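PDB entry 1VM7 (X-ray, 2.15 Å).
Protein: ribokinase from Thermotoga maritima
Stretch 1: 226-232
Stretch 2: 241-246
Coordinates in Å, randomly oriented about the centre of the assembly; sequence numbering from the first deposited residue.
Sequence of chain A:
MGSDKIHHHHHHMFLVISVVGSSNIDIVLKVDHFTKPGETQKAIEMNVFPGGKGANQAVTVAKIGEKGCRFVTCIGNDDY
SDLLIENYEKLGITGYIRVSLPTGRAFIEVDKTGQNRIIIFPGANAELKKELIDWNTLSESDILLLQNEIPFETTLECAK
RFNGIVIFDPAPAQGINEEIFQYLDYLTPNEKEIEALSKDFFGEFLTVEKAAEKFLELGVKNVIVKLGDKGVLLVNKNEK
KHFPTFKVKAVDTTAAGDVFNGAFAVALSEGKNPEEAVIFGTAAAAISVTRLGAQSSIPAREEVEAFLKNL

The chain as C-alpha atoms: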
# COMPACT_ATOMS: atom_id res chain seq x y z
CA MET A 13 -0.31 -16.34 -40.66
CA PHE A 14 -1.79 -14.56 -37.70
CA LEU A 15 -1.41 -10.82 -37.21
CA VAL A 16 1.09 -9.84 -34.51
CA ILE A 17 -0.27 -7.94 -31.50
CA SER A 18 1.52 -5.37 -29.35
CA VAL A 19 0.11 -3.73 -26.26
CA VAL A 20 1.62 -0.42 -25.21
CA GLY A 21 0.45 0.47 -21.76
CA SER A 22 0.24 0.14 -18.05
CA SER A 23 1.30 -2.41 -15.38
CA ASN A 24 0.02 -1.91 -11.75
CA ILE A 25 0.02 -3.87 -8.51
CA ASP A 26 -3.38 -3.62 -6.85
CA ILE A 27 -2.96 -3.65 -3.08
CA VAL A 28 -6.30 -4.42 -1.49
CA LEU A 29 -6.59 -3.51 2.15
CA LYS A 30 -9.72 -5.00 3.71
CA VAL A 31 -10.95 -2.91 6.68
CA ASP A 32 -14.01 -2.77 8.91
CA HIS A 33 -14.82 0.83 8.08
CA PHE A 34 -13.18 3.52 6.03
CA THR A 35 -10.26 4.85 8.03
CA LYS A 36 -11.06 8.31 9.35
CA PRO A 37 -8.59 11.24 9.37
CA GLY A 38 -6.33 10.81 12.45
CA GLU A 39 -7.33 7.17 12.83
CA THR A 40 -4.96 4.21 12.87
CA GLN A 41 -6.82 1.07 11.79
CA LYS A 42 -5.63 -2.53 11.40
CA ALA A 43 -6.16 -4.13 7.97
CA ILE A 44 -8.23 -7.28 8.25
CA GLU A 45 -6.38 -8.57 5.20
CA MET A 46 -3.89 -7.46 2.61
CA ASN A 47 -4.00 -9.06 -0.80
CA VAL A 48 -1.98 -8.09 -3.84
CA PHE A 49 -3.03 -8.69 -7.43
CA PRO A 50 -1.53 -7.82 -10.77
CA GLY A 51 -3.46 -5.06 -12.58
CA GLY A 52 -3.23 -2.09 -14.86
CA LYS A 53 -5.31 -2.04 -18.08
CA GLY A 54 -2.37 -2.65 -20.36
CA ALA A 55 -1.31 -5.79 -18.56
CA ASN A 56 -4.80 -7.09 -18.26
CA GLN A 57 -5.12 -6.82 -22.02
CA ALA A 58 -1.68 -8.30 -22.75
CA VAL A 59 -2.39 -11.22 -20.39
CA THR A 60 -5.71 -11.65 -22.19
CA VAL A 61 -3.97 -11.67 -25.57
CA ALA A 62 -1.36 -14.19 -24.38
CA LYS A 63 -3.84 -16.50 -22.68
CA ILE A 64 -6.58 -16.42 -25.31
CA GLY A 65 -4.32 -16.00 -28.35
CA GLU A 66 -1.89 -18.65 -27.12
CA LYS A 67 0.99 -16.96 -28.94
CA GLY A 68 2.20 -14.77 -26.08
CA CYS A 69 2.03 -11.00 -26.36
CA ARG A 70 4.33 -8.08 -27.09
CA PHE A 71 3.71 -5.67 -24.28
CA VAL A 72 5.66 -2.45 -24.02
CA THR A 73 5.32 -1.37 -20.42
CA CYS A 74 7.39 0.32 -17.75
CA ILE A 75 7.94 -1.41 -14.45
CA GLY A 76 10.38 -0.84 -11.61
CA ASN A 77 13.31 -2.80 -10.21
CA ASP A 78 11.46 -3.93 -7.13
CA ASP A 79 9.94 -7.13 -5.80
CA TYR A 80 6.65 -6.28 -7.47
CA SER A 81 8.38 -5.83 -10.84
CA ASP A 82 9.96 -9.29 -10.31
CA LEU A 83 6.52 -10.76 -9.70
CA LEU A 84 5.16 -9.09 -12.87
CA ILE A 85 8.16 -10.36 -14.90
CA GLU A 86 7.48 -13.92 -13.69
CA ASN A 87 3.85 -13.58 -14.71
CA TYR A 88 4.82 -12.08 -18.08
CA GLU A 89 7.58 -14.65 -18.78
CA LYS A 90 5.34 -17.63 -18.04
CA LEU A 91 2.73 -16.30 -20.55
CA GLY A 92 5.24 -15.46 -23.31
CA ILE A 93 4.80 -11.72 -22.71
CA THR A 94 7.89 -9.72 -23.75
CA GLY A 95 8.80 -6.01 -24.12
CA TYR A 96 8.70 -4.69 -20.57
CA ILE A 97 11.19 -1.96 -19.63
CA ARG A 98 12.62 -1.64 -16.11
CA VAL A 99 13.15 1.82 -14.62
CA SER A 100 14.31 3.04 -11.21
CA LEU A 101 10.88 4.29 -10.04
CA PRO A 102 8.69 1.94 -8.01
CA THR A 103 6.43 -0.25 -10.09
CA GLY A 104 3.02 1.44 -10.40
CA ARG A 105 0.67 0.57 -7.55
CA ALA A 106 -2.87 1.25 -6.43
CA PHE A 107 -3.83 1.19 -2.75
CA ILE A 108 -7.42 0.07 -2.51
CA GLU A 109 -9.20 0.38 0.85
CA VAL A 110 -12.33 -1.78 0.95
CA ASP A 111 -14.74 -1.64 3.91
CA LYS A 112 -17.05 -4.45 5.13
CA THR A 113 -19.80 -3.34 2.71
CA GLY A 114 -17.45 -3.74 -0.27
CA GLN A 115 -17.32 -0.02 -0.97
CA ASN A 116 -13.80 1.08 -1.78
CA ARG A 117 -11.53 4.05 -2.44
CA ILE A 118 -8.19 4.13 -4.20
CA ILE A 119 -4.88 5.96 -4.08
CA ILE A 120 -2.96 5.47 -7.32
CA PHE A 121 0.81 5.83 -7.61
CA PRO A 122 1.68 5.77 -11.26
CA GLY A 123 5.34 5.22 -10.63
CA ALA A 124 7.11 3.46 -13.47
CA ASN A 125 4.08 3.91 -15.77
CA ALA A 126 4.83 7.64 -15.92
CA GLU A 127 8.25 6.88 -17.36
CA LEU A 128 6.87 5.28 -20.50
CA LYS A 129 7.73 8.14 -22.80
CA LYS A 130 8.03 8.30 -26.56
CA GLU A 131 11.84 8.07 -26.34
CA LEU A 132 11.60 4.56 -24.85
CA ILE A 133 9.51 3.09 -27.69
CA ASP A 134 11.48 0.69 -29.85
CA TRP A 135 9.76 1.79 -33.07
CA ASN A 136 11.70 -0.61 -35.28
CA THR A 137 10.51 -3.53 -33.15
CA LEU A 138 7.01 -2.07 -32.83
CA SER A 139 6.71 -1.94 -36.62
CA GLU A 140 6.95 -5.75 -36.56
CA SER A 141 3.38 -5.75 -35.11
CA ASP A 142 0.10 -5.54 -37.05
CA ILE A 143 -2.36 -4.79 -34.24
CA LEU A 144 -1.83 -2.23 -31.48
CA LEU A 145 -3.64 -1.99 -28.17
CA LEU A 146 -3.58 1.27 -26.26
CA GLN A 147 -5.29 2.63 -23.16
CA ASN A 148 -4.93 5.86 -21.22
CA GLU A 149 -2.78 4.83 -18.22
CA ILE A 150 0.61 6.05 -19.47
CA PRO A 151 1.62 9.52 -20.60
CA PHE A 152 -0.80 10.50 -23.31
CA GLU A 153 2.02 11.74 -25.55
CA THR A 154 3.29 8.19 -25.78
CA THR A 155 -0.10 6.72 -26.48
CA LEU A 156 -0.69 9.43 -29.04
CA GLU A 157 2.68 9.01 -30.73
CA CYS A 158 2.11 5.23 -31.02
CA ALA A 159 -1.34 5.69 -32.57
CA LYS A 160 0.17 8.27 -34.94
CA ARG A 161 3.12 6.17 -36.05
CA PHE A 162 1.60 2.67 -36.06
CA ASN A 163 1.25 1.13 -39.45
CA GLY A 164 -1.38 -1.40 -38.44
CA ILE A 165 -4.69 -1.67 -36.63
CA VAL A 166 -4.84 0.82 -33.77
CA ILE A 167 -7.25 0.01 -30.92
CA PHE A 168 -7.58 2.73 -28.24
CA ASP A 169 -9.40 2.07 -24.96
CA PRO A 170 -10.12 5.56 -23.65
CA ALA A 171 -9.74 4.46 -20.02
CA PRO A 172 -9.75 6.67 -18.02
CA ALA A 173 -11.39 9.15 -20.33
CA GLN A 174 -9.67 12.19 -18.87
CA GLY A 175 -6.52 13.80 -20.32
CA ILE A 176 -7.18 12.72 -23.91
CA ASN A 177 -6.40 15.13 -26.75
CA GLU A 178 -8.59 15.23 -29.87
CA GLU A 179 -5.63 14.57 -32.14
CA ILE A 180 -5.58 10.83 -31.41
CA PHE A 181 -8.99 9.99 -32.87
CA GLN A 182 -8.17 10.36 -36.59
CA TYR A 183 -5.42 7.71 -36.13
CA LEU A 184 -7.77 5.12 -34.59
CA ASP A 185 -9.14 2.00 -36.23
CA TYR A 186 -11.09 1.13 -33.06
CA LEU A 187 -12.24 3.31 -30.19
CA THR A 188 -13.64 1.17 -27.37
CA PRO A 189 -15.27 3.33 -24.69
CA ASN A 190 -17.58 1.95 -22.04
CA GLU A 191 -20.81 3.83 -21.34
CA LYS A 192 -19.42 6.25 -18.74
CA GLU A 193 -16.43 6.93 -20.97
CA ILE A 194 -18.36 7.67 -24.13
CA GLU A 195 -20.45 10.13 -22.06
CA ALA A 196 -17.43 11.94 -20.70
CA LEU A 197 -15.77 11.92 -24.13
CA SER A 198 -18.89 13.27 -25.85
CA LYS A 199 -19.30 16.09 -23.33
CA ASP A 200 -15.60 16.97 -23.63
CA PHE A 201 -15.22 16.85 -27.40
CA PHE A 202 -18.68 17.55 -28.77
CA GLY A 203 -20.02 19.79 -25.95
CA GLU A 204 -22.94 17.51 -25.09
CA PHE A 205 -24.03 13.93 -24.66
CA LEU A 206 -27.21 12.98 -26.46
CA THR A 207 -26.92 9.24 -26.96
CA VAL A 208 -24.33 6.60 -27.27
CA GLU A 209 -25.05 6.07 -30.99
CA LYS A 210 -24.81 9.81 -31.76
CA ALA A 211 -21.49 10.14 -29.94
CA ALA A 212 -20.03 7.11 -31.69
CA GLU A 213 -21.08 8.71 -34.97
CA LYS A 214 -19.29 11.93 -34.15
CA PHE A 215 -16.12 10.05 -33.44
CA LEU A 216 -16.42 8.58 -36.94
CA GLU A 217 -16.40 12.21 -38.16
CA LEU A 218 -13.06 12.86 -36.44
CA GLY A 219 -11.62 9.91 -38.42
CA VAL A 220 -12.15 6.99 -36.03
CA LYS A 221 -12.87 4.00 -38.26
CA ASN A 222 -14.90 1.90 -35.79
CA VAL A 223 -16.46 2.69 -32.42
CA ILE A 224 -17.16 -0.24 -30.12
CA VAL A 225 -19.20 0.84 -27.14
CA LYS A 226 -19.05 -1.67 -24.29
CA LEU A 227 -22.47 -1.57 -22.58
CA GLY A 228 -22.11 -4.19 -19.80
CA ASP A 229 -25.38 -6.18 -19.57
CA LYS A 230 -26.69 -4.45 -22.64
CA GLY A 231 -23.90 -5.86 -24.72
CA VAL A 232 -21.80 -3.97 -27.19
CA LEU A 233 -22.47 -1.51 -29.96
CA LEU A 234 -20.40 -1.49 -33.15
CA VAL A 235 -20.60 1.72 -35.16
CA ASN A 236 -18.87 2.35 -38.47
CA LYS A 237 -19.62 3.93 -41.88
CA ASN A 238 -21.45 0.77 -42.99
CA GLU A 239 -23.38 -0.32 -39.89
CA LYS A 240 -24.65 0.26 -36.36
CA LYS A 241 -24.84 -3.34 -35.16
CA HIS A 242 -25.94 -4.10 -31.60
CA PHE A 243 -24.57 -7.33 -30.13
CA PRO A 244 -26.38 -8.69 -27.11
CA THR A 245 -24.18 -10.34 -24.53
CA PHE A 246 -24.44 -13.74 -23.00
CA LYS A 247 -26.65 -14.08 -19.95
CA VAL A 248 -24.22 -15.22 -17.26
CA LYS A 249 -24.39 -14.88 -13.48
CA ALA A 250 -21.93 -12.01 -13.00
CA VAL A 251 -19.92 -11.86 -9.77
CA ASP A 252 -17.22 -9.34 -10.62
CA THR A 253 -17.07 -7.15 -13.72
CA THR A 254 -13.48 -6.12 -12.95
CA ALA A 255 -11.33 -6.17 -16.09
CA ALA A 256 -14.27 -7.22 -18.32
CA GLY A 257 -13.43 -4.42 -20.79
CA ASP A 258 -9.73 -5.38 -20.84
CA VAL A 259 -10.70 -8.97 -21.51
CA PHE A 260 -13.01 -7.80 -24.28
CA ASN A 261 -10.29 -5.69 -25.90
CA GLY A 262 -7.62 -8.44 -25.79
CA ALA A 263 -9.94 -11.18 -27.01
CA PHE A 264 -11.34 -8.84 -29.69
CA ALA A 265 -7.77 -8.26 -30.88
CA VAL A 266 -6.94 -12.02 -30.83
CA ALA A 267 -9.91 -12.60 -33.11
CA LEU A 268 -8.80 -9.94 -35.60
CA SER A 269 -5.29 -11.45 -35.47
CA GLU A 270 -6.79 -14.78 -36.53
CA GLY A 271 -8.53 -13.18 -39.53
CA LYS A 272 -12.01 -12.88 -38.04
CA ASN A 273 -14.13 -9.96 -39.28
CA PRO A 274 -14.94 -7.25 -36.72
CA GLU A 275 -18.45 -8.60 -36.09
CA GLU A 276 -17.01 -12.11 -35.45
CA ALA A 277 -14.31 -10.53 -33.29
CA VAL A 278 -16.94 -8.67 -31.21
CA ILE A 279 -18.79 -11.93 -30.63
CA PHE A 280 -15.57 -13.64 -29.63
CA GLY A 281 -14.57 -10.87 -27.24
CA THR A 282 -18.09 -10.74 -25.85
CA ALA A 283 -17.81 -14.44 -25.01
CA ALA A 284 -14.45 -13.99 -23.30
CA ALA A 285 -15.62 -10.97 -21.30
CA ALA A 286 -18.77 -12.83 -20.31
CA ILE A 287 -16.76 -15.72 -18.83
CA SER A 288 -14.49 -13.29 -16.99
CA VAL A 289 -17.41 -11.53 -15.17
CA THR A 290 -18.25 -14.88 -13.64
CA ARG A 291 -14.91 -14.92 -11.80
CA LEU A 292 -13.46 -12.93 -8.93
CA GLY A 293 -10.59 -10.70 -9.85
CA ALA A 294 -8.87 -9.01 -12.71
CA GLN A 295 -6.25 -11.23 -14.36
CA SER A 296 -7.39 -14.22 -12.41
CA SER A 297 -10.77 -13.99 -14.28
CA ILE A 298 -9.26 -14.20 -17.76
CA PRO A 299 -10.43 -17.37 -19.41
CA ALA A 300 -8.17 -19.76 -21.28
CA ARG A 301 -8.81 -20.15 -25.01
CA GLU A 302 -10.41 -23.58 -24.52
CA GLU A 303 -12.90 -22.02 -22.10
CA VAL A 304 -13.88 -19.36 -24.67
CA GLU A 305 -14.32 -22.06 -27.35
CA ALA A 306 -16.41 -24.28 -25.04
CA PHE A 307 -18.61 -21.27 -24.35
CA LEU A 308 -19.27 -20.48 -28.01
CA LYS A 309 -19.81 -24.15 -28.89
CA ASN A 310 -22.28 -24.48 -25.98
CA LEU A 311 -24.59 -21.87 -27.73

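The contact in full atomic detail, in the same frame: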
# COMPACT_ATOMS: atom_id res chain seq x y z
N LYS A 226 -18.79 -0.57 -25.20
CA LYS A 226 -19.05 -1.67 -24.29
C LYS A 226 -20.16 -1.27 -23.34
O LYS A 226 -19.99 -0.34 -22.56
CB LYS A 226 -17.80 -2.00 -23.49
CG LYS A 226 -16.52 -2.16 -24.34
CD LYS A 226 -15.31 -2.51 -23.47
CE LYS A 226 -14.08 -1.62 -23.77
NZ LYS A 226 -12.96 -1.89 -22.81
N LEU A 227 -21.30 -1.96 -23.41
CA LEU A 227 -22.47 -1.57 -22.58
C LEU A 227 -22.79 -2.47 -21.40
O LEU A 227 -23.89 -2.40 -20.88
CB LEU A 227 -23.74 -1.42 -23.45
CG LEU A 227 -23.65 -0.63 -24.75
CD1 LEU A 227 -24.98 -0.72 -25.51
CD2 LEU A 227 -23.28 0.81 -24.46
N GLY A 228 -21.85 -3.31 -20.95
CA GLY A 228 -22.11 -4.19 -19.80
C GLY A 228 -23.15 -5.25 -20.13
O GLY A 228 -22.95 -6.02 -21.07
N ASP A 229 -24.24 -5.25 -19.37
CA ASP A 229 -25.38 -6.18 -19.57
C ASP A 229 -26.00 -6.03 -20.94
O ASP A 229 -26.61 -6.98 -21.49
CB ASP A 229 -26.51 -5.87 -18.58
CG ASP A 229 -26.03 -5.74 -17.17
OD1 ASP A 229 -24.83 -5.94 -16.94
OD2 ASP A 229 -26.87 -5.42 -16.29
N LYS A 230 -25.94 -4.81 -21.45
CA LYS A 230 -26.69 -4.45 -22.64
C LYS A 230 -25.92 -4.87 -23.87
O LYS A 230 -26.46 -4.83 -24.97
CB LYS A 230 -27.00 -2.95 -22.65
CG LYS A 230 -28.08 -2.52 -21.64
N GLY A 231 -24.68 -5.29 -23.66
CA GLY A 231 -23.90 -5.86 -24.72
C GLY A 231 -22.92 -4.84 -25.24
O GLY A 231 -22.33 -4.10 -24.48
N VAL A 232 -22.78 -4.81 -26.55
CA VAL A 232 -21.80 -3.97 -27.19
C VAL A 232 -22.43 -3.37 -28.43
O VAL A 232 -23.29 -3.99 -29.07
CB VAL A 232 -20.56 -4.80 -27.55
CG1 VAL A 232 -19.58 -3.96 -28.33
CG2 VAL A 232 -19.91 -5.34 -26.29
N LYS A 241 -24.37 -2.02 -35.58
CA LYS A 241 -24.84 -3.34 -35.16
C LYS A 241 -24.77 -3.49 -33.64
O LYS A 241 -23.71 -3.29 -33.04
CB LYS A 241 -24.04 -4.44 -35.86
N HIS A 242 -25.91 -3.79 -33.02
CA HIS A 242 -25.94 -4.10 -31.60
C HIS A 242 -25.78 -5.60 -31.40
O HIS A 242 -26.45 -6.40 -32.06
CB HIS A 242 -27.21 -3.61 -30.91
CG HIS A 242 -27.23 -3.87 -29.44
ND1 HIS A 242 -28.13 -4.72 -28.84
CD2 HIS A 242 -26.41 -3.41 -28.45
CE1 HIS A 242 -27.88 -4.78 -27.54
NE2 HIS A 242 -26.85 -3.99 -27.28
N PHE A 243 -24.87 -5.96 -30.49
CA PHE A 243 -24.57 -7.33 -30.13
C PHE A 243 -25.03 -7.54 -28.70
O PHE A 243 -24.44 -6.98 -27.79
CB PHE A 243 -23.05 -7.56 -30.20
CG PHE A 243 -22.50 -7.35 -31.57
CD1 PHE A 243 -22.29 -6.06 -32.04
CD2 PHE A 243 -22.24 -8.41 -32.40
CE1 PHE A 243 -21.81 -5.85 -33.32
CE2 PHE A 243 -21.75 -8.21 -33.67
CZ PHE A 243 -21.54 -6.92 -34.14
N PRO A 244 -26.11 -8.30 -28.50
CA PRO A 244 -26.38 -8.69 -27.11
C PRO A 244 -25.27 -9.55 -26.52
O PRO A 244 -24.49 -10.19 -27.25
CB PRO A 244 -27.71 -9.46 -27.19
CG PRO A 244 -28.29 -9.14 -28.53
CD PRO A 244 -27.13 -8.79 -29.43
N THR A 245 -25.19 -9.56 -25.20
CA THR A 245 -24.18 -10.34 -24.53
C THR A 245 -24.83 -11.60 -24.04
O THR A 245 -26.03 -11.83 -24.24
CB THR A 245 -23.51 -9.55 -23.34
N PHE A 246 -24.02 -12.43 -23.42
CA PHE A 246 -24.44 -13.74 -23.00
C PHE A 246 -24.90 -13.62 -21.57
O PHE A 246 -24.22 -12.98 -20.76
CB PHE A 246 -23.28 -14.68 -23.25
CG PHE A 246 -22.89 -14.73 -24.72
CD1 PHE A 246 -23.83 -15.06 -25.69
CD2 PHE A 246 -21.61 -14.43 -25.13
CE1 PHE A 246 -23.48 -15.11 -27.05
CE2 PHE A 246 -21.25 -14.48 -26.47
CZ PHE A 246 -22.17 -14.81 -27.42

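The most striking feature of this contact is a very short hydrogen bond from a side chain to the backbone: NE2 of H242 donates to the carbonyl O of K230 at 2.5 Å. The CA-to-CB bond of H242 points sideways, but with chi1 in the t rotamer the end of the imidazole comes nearer to stretch 1, meeting the K230 oxygen at the edge of the imidazole ring, near the ring plane. The same ring lies beside L227, whose CD1 is 4.2 Å from H242 NE2.

Beyond this, the turn of stretch 1 runs into a single antiparallel bridge, where V232 and F243 form a hydrogen-bonded pair, with V232 N donating to F243 O at 3.0 Å and F243 N to V232 O at 2.9 Å; both bonds are close to linear, and the two buried side chains lie on the same face of the sheet.

Just before this pair, G231 brings its backbone close to the second stretch. Its CA lies 3.3 Å from F243 O in a CA-H...O contact, so that the carbonyl already serving V232 N also receives this weaker approach. A CB here would sit about 2.1 Å from F243 O, and the backbone angles themselves call for glycine. The turn leading in is held by L227 N to G231 O, 2.6 Å, while T245 CB packs 4.2 Å from G228 O.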